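Local coordinates for BamaA.19900.a (PDB 6VZZ), which binds beta-D-glucopyranose in the cleft between its two lobes and, as a glucokinase of the actin-like ATPase clan, probably phosphorylates it to glucose 6-phosphate, at residues 187-199 / 255-267. Numbering follows the deposited sequence.
Sequences LVLAVGTGLGIAT and IEYEDIVSGRGLV. With BGC (beta-D-glucopyranose), chain B.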
# COMPACT_ATOMS: atom_id res chain seq x y z
N LEU A 187 -8.46 -4.45 4.24
CA LEU A 187 -7.58 -5.17 3.34
C LEU A 187 -8.22 -6.50 2.97
O LEU A 187 -8.75 -7.21 3.83
CB LEU A 187 -6.22 -5.40 4.01
CG LEU A 187 -5.08 -6.11 3.29
CD1 LEU A 187 -4.60 -5.33 2.10
CD2 LEU A 187 -3.93 -6.36 4.25
N VAL A 188 -8.20 -6.83 1.68
CA VAL A 188 -8.72 -8.11 1.20
C VAL A 188 -7.57 -8.89 0.58
O VAL A 188 -6.84 -8.36 -0.27
CB VAL A 188 -9.87 -7.93 0.19
CG1 VAL A 188 -10.34 -9.28 -0.32
CG2 VAL A 188 -11.02 -7.16 0.82
N LEU A 189 -7.41 -10.15 1.00
CA LEU A 189 -6.38 -11.06 0.50
C LEU A 189 -7.03 -12.36 0.05
O LEU A 189 -7.97 -12.84 0.69
CB LEU A 189 -5.31 -11.39 1.57
CG LEU A 189 -4.59 -10.26 2.31
CD1 LEU A 189 -5.40 -9.80 3.51
CD2 LEU A 189 -3.22 -10.70 2.74
N ALA A 190 -6.50 -12.95 -1.02
CA ALA A 190 -6.96 -14.26 -1.48
C ALA A 190 -5.78 -15.08 -1.94
O ALA A 190 -5.00 -14.63 -2.79
CB ALA A 190 -8.00 -14.14 -2.61
N VAL A 191 -5.66 -16.29 -1.40
CA VAL A 191 -4.57 -17.21 -1.73
C VAL A 191 -5.11 -18.26 -2.68
O VAL A 191 -6.04 -19.00 -2.34
CB VAL A 191 -3.99 -17.87 -0.47
CG1 VAL A 191 -2.76 -18.70 -0.82
CG2 VAL A 191 -3.65 -16.83 0.58
N GLY A 192 -4.52 -18.33 -3.88
CA GLY A 192 -4.91 -19.29 -4.89
C GLY A 192 -3.75 -19.61 -5.81
O GLY A 192 -2.66 -19.96 -5.34
N THR A 193 -3.97 -19.52 -7.12
CA THR A 193 -2.85 -19.64 -8.06
C THR A 193 -1.83 -18.54 -7.80
O THR A 193 -0.62 -18.77 -7.91
CB THR A 193 -3.34 -19.58 -9.50
OG1 THR A 193 -4.42 -20.51 -9.68
CG2 THR A 193 -2.22 -19.93 -10.47
N GLY A 194 -2.30 -17.35 -7.43
CA GLY A 194 -1.43 -16.27 -7.00
C GLY A 194 -1.87 -15.71 -5.66
O GLY A 194 -2.83 -16.19 -5.05
N LEU A 195 -1.12 -14.71 -5.20
CA LEU A 195 -1.48 -13.95 -4.01
C LEU A 195 -2.18 -12.66 -4.45
O LEU A 195 -1.54 -11.75 -4.99
CB LEU A 195 -0.25 -13.64 -3.16
CG LEU A 195 -0.52 -12.81 -1.90
CD1 LEU A 195 -1.76 -13.33 -1.19
CD2 LEU A 195 0.69 -12.83 -0.98
N GLY A 196 -3.49 -12.60 -4.23
CA GLY A 196 -4.28 -11.45 -4.61
C GLY A 196 -4.50 -10.52 -3.43
O GLY A 196 -4.79 -10.97 -2.32
N ILE A 197 -4.38 -9.22 -3.69
CA ILE A 197 -4.51 -8.20 -2.65
C ILE A 197 -5.16 -6.95 -3.22
O ILE A 197 -4.72 -6.42 -4.24
CB ILE A 197 -3.14 -7.87 -2.02
CG1 ILE A 197 -2.63 -9.05 -1.19
CG2 ILE A 197 -3.25 -6.62 -1.17
CD1 ILE A 197 -1.27 -8.85 -0.63
N ALA A 198 -6.21 -6.47 -2.55
CA ALA A 198 -6.85 -5.20 -2.85
C ALA A 198 -7.30 -4.57 -1.54
O ALA A 198 -7.21 -5.18 -0.47
CB ALA A 198 -8.02 -5.39 -3.82
N THR A 199 -7.78 -3.32 -1.60
CA THR A 199 -8.19 -2.62 -0.40
C THR A 199 -9.52 -1.91 -0.62
O THR A 199 -9.68 -1.19 -1.61
CB THR A 199 -7.14 -1.59 0.05
OG1 THR A 199 -5.89 -2.25 0.25
CG2 THR A 199 -7.56 -0.92 1.36
N ILE A 255 12.87 -13.36 -3.06
CA ILE A 255 11.62 -13.92 -3.60
C ILE A 255 10.44 -13.02 -3.25
O ILE A 255 10.47 -12.21 -2.32
CB ILE A 255 11.40 -15.36 -3.10
CG1 ILE A 255 10.96 -15.40 -1.65
CG2 ILE A 255 12.67 -16.17 -3.25
CD1 ILE A 255 10.58 -16.81 -1.19
N GLU A 256 9.38 -13.16 -4.04
CA GLU A 256 8.12 -12.48 -3.78
C GLU A 256 7.30 -13.28 -2.79
O GLU A 256 7.47 -14.50 -2.67
CB GLU A 256 7.30 -12.30 -5.06
CG GLU A 256 8.07 -11.84 -6.28
CD GLU A 256 7.19 -11.71 -7.51
OE1 GLU A 256 6.09 -12.31 -7.53
OE2 GLU A 256 7.59 -10.99 -8.45
N TYR A 257 6.41 -12.59 -2.07
CA TYR A 257 5.52 -13.29 -1.16
C TYR A 257 4.75 -14.39 -1.90
O TYR A 257 4.53 -15.48 -1.35
CB TYR A 257 4.56 -12.32 -0.48
CG TYR A 257 5.13 -11.66 0.76
CD1 TYR A 257 5.24 -12.35 1.96
CD2 TYR A 257 5.55 -10.33 0.74
CE1 TYR A 257 5.75 -11.75 3.09
CE2 TYR A 257 6.07 -9.73 1.86
CZ TYR A 257 6.17 -10.44 3.04
OH TYR A 257 6.69 -9.84 4.17
N GLU A 258 4.36 -14.12 -3.16
CA GLU A 258 3.64 -15.11 -3.95
C GLU A 258 4.49 -16.35 -4.24
O GLU A 258 3.94 -17.42 -4.53
CB GLU A 258 3.16 -14.49 -5.27
CG GLU A 258 2.26 -15.41 -6.09
CD GLU A 258 1.70 -14.75 -7.34
OE1 GLU A 258 0.88 -13.82 -7.21
OE2 GLU A 258 2.07 -15.16 -8.47
N ASP A 259 5.82 -16.25 -4.15
CA ASP A 259 6.63 -17.43 -4.37
C ASP A 259 6.50 -18.44 -3.25
O ASP A 259 6.93 -19.59 -3.40
CB ASP A 259 8.09 -17.03 -4.58
CG ASP A 259 8.30 -16.25 -5.88
OD1 ASP A 259 7.53 -16.48 -6.84
OD2 ASP A 259 9.23 -15.41 -5.95
N ILE A 260 5.89 -18.05 -2.12
CA ILE A 260 5.55 -18.97 -1.06
C ILE A 260 4.04 -19.06 -0.86
O ILE A 260 3.48 -20.16 -0.71
CB ILE A 260 6.24 -18.56 0.26
CG1 ILE A 260 7.75 -18.82 0.16
CG2 ILE A 260 5.64 -19.27 1.46
CD1 ILE A 260 8.52 -18.36 1.39
N VAL A 261 3.35 -17.92 -0.90
CA VAL A 261 1.94 -17.84 -0.55
C VAL A 261 1.13 -18.02 -1.82
O VAL A 261 0.57 -17.06 -2.36
CB VAL A 261 1.62 -16.51 0.16
CG1 VAL A 261 0.21 -16.53 0.72
CG2 VAL A 261 2.64 -16.24 1.25
N SER A 262 1.06 -19.26 -2.30
CA SER A 262 0.33 -19.62 -3.51
C SER A 262 0.32 -21.14 -3.59
O SER A 262 0.97 -21.82 -2.79
CB SER A 262 0.95 -19.02 -4.77
OG SER A 262 2.22 -19.59 -4.99
N GLY A 263 -0.43 -21.66 -4.55
CA GLY A 263 -0.42 -23.09 -4.76
C GLY A 263 0.97 -23.62 -5.07
O GLY A 263 1.46 -24.51 -4.36
N ARG A 264 1.62 -23.09 -6.11
CA ARG A 264 2.97 -23.54 -6.43
C ARG A 264 3.93 -23.22 -5.30
O ARG A 264 4.93 -23.93 -5.11
CB ARG A 264 3.43 -22.91 -7.75
CG ARG A 264 3.72 -21.42 -7.70
CD ARG A 264 3.89 -20.83 -9.10
NE ARG A 264 4.28 -19.42 -9.04
CZ ARG A 264 3.41 -18.41 -8.99
NH1 ARG A 264 2.10 -18.65 -8.98
NH2 ARG A 264 3.85 -17.15 -8.94
N GLY A 265 3.65 -22.16 -4.53
CA GLY A 265 4.51 -21.83 -3.40
C GLY A 265 4.42 -22.86 -2.29
O GLY A 265 5.44 -23.26 -1.72
N LEU A 266 3.21 -23.32 -1.98
CA LEU A 266 3.07 -24.41 -1.02
C LEU A 266 3.75 -25.67 -1.53
O LEU A 266 4.37 -26.41 -0.76
CB LEU A 266 1.59 -24.67 -0.75
CG LEU A 266 1.29 -25.84 0.19
CD1 LEU A 266 1.88 -25.61 1.58
CD2 LEU A 266 -0.20 -26.10 0.27
N VAL A 267 3.69 -25.92 -2.84
CA VAL A 267 4.32 -27.11 -3.40
C VAL A 267 5.84 -27.01 -3.28
O VAL A 267 6.52 -27.99 -2.95
CB VAL A 267 3.88 -27.32 -4.86
CG1 VAL A 267 4.73 -28.38 -5.53
CG2 VAL A 267 2.40 -27.70 -4.92
C2 BGC B . -1.67 -11.21 -10.00
C3 BGC B . -2.80 -10.38 -9.42
C4 BGC B . -3.95 -11.28 -9.00
C5 BGC B . -3.43 -12.36 -8.05
C6 BGC B . -4.48 -13.34 -7.60
C1 BGC B . -1.27 -12.27 -8.98
O1 BGC B . -0.18 -13.01 -9.42
O2 BGC B . -0.56 -10.38 -10.32
O3 BGC B . -3.24 -9.41 -10.36
O4 BGC B . -4.94 -10.52 -8.31
O5 BGC B . -2.40 -13.10 -8.71
O6 BGC B . -5.24 -13.83 -8.68
O HOH W 1 0.46 -21.29 -7.97
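L195 is the main bump of the hairpin 187-199, and it fills a hollow in the segment 255-267. Its CB rests near V261 O, and its CD2 lies 3.9 Å from Y257 CB and 4.0 Å from V261 CB. CG stands anti to the backbone N (chi1 179°), which brings the CD2 branch against these two residues. V191, on the neighbouring strand, extends this apolar patch. Both its methyls face V261 CG1 from one side, and the two valines cross at about a right angle. Farther out, Y257 touches R318 and V191 touches H312, both of helix 303-327.

Beside this patch, toward the sugar, the contact is polar. The extended side chain of E258 passes along G194, where there is no side chain in the way. L195 N donates to E258 OE1 at 3.0 Å, from above the carboxylate plane. The same OE1 accepts from glucose O1 at 2.6 Å. R264 NH2 grips the other oxygen, E258 OE2, in a salt bridge of 2.7 Å; N116 also bonds to OE2. The carboxylate is therefore held through both oxygens.

The hairpin turn meets the start of helix 263-276. G263 N donates to G192 O at 2.9 Å. S262 is the N-cap: its OG accepts from G265 N and donates to E258 O. A water bridges T193 O and R264 N.

The arrangement is a beta-hairpin docked on a helix N-terminus and the loop before it. It lines part of the glucose pocket of an actin-like ATPase fold, with E258 at O1 and G194 to G196 along the O5, C5 and C6 edge.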